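Local coordinates for protein carbohydrate deacetylase Agd3 (Neosartorya fumigata, PDB 6NWZ) that probably removes N-acetyl groups from the exopolysaccharide galactosaminogalactan as a glycosylated carbohydrate esterase needed for biofilm formation, at residues F643-S649 with F676-I682. Sequence-based numbering, arbitrary orientation.
Sequences FPVAPTS and FTLSTPI. With MAN (alpha-D-mannopyranose), chain E.
Pro647 and Leu678 form a single antiparallel bridge, a non-hydrogen-bonded pair, between the loop after strand 639-643 and strand 674-683 of the C-terminal domain. Their CA atoms lie 4.3 Å apart. A backbone bond flanks the pair at each end. Thr648 N gives to Thr677 O at 2.7 Å, and Ser679 N gives to Ala646 O at 3.1 Å. Both carbonyl oxygens take a second bond from a hydroxyl. Thr648 OG1 reaches Thr677 O at 3.2 Å, tilted 23° from the carbonyl plane. In Ser679, OG stands between the backbone N and the carbonyl carbon (chi1 60°), which keeps it beside its own N-H, and both donors grip Ala646 O.

Below the bridge the contact is apolar. Phe643 and Phe676 make a T-shaped stack, with centroids 5.6 Å apart and planes at 71°. The edge of Phe643 is directed at the face of Phe676. Pro647 CG sits over the centre of one face of Phe643, and Leu678 CD1 meets the ring edge at CE2. Ser649 O lies in the plane of the Phe676 ring, at its edge. Val665 and Val626 also pack on both rings.

Farther along, Val645 CG2 lies 4.0 Å from Ile682 CG1, while Pro644 CG touches Ile682 CD1. Thr680, at the corner of the chain, is O-mannosylated through OG1. Strand 674-683 also pairs with strand 622-629, and Phe643 bonds through its backbone to Leu663. Apolar residues between strands 622-629, 663-667 and 674-683 thus meet under the loop, consistent with a beta-sandwich core.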
loop_
_atom_site.group_PDB
_atom_site.type_symbol
_atom_site.label_atom_id
_atom_site.label_comp_id
_atom_site.label_asym_id
_atom_site.label_seq_id
_atom_site.Cartn_x
_atom_site.Cartn_y
_atom_site.Cartn_z
ATOM N N PHE A 643 -16.879 3.799 11.680
ATOM C CA PHE A 643 -18.237 4.276 11.904
ATOM C C PHE A 643 -18.648 5.261 10.824
ATOM O O PHE A 643 -17.925 6.236 10.578
ATOM C CB PHE A 643 -18.353 4.948 13.278
ATOM C CG PHE A 643 -18.359 3.988 14.428
ATOM C CD1 PHE A 643 -17.173 3.576 15.012
ATOM C CD2 PHE A 643 -19.555 3.505 14.932
ATOM C CE1 PHE A 643 -17.180 2.694 16.076
ATOM C CE2 PHE A 643 -19.568 2.623 15.994
ATOM C CZ PHE A 643 -18.379 2.216 16.566
ATOM N N PRO A 644 -19.798 5.051 10.166
ATOM C CA PRO A 644 -20.316 6.061 9.232
ATOM C C PRO A 644 -21.159 7.106 9.949
ATOM O O PRO A 644 -21.431 8.188 9.417
ATOM C CB PRO A 644 -21.158 5.228 8.263
ATOM C CG PRO A 644 -21.690 4.116 9.131
ATOM C CD PRO A 644 -20.638 3.839 10.190
ATOM N N VAL A 645 -21.600 6.766 11.155
ATOM C CA VAL A 645 -22.314 7.677 12.038
ATOM C C VAL A 645 -21.602 7.653 13.380
ATOM O O VAL A 645 -21.195 6.588 13.857
ATOM C CB VAL A 645 -23.799 7.288 12.198
ATOM C CG1 VAL A 645 -24.478 8.209 13.192
ATOM C CG2 VAL A 645 -24.508 7.347 10.860
ATOM N N ALA A 646 -21.437 8.824 13.980
ATOM C CA ALA A 646 -20.698 8.913 15.228
ATOM C C ALA A 646 -21.417 8.129 16.323
ATOM O O ALA A 646 -22.640 8.260 16.472
ATOM C CB ALA A 646 -20.531 10.372 15.643
ATOM N N PRO A 647 -20.713 7.290 17.079
ATOM C CA PRO A 647 -21.334 6.636 18.237
ATOM C C PRO A 647 -21.597 7.640 19.350
ATOM O O PRO A 647 -21.100 8.768 19.343
ATOM C CB PRO A 647 -20.298 5.588 18.654
ATOM C CG PRO A 647 -18.998 6.116 18.129
ATOM C CD PRO A 647 -19.335 6.821 16.849
ATOM N N THR A 648 -22.403 7.212 20.328
ATOM C CA THR A 648 -22.767 8.105 21.424
ATOM C C THR A 648 -21.562 8.486 22.273
ATOM O O THR A 648 -21.545 9.569 22.869
ATOM C CB THR A 648 -23.838 7.466 22.305
ATOM O OG1 THR A 648 -23.443 6.130 22.643
ATOM C CG2 THR A 648 -25.180 7.444 21.586
ATOM N N SER A 649 -20.555 7.619 22.347
ATOM C CA SER A 649 -19.342 7.926 23.095
ATOM C C SER A 649 -18.224 7.019 22.610
ATOM O O SER A 649 -18.421 5.806 22.482
ATOM C CB SER A 649 -19.553 7.747 24.602
ATOM O OG SER A 649 -18.338 7.933 25.310
ATOM N N PHE A 676 -21.003 -0.215 21.267
ATOM C CA PHE A 676 -21.175 1.198 20.962
ATOM C C PHE A 676 -22.591 1.443 20.461
ATOM O O PHE A 676 -23.119 0.666 19.662
ATOM C CB PHE A 676 -20.164 1.669 19.903
ATOM C CG PHE A 676 -18.730 1.536 20.329
ATOM C CD1 PHE A 676 -18.038 0.356 20.114
ATOM C CD2 PHE A 676 -18.074 2.591 20.943
ATOM C CE1 PHE A 676 -16.719 0.229 20.507
ATOM C CE2 PHE A 676 -16.755 2.472 21.338
ATOM C CZ PHE A 676 -16.076 1.289 21.119
ATOM N N THR A 677 -23.198 2.529 20.928
ATOM C CA THR A 677 -24.536 2.925 20.509
ATOM C C THR A 677 -24.440 4.021 19.456
ATOM O O THR A 677 -23.802 5.054 19.684
ATOM C CB THR A 677 -25.357 3.412 21.704
ATOM O OG1 THR A 677 -25.694 2.296 22.534
ATOM C CG2 THR A 677 -26.631 4.093 21.236
ATOM N N LEU A 678 -25.072 3.793 18.308
ATOM C CA LEU A 678 -25.079 4.792 17.247
ATOM C C LEU A 678 -25.903 6.001 17.670
ATOM O O LEU A 678 -27.053 5.862 18.098
ATOM C CB LEU A 678 -25.643 4.194 15.959
ATOM C CG LEU A 678 -24.661 3.611 14.943
ATOM C CD1 LEU A 678 -23.652 2.685 15.605
ATOM C CD2 LEU A 678 -25.431 2.875 13.864
ATOM N N SER A 679 -25.310 7.193 17.557
ATOM C CA SER A 679 -26.035 8.413 17.900
ATOM C C SER A 679 -27.248 8.596 16.998
ATOM O O SER A 679 -28.357 8.866 17.472
ATOM C CB SER A 679 -25.104 9.619 17.800
ATOM O OG SER A 679 -24.601 9.753 16.483
ATOM N N THR A 680 -27.052 8.461 15.691
ATOM C CA THR A 680 -28.145 8.445 14.728
ATOM C C THR A 680 -28.234 7.051 14.114
ATOM O O THR A 680 -27.351 6.666 13.328
ATOM C CB THR A 680 -27.938 9.511 13.646
ATOM O OG1 THR A 680 -28.278 10.805 14.167
ATOM C CG2 THR A 680 -28.821 9.234 12.436
ATOM N N PRO A 681 -29.242 6.252 14.467
ATOM C CA PRO A 681 -29.313 4.874 13.962
ATOM C C PRO A 681 -29.384 4.813 12.444
ATOM O O PRO A 681 -30.033 5.637 11.796
ATOM C CB PRO A 681 -30.597 4.331 14.598
ATOM C CG PRO A 681 -30.763 5.128 15.830
ATOM C CD PRO A 681 -30.260 6.510 15.497
ATOM N N ILE A 682 -28.719 3.809 11.881
ATOM C CA ILE A 682 -28.660 3.638 10.433
ATOM C C ILE A 682 -29.897 2.879 9.978
ATOM O O ILE A 682 -30.120 1.735 10.386
ATOM C CB ILE A 682 -27.386 2.895 10.014
ATOM C CG1 ILE A 682 -26.148 3.709 10.386
ATOM C CG2 ILE A 682 -27.431 2.576 8.525
ATOM C CD1 ILE A 682 -24.857 2.965 10.179
HETATM C C1 MAN E . -27.132 11.589 14.571
HETATM C C2 MAN E . -28.229 12.580 15.035
HETATM C C3 MAN E . -29.040 13.093 13.829
HETATM C C4 MAN E . -28.119 13.667 12.738
HETATM C C5 MAN E . -27.049 12.635 12.340
HETATM C C6 MAN E . -26.001 13.225 11.409
HETATM O O2 MAN E . -27.662 13.744 15.653
HETATM O O3 MAN E . -30.028 14.058 14.216
HETATM O O4 MAN E . -28.879 14.005 11.581
HETATM O O5 MAN E . -26.349 12.115 13.517
HETATM O O6 MAN E . -24.800 12.471 11.548
#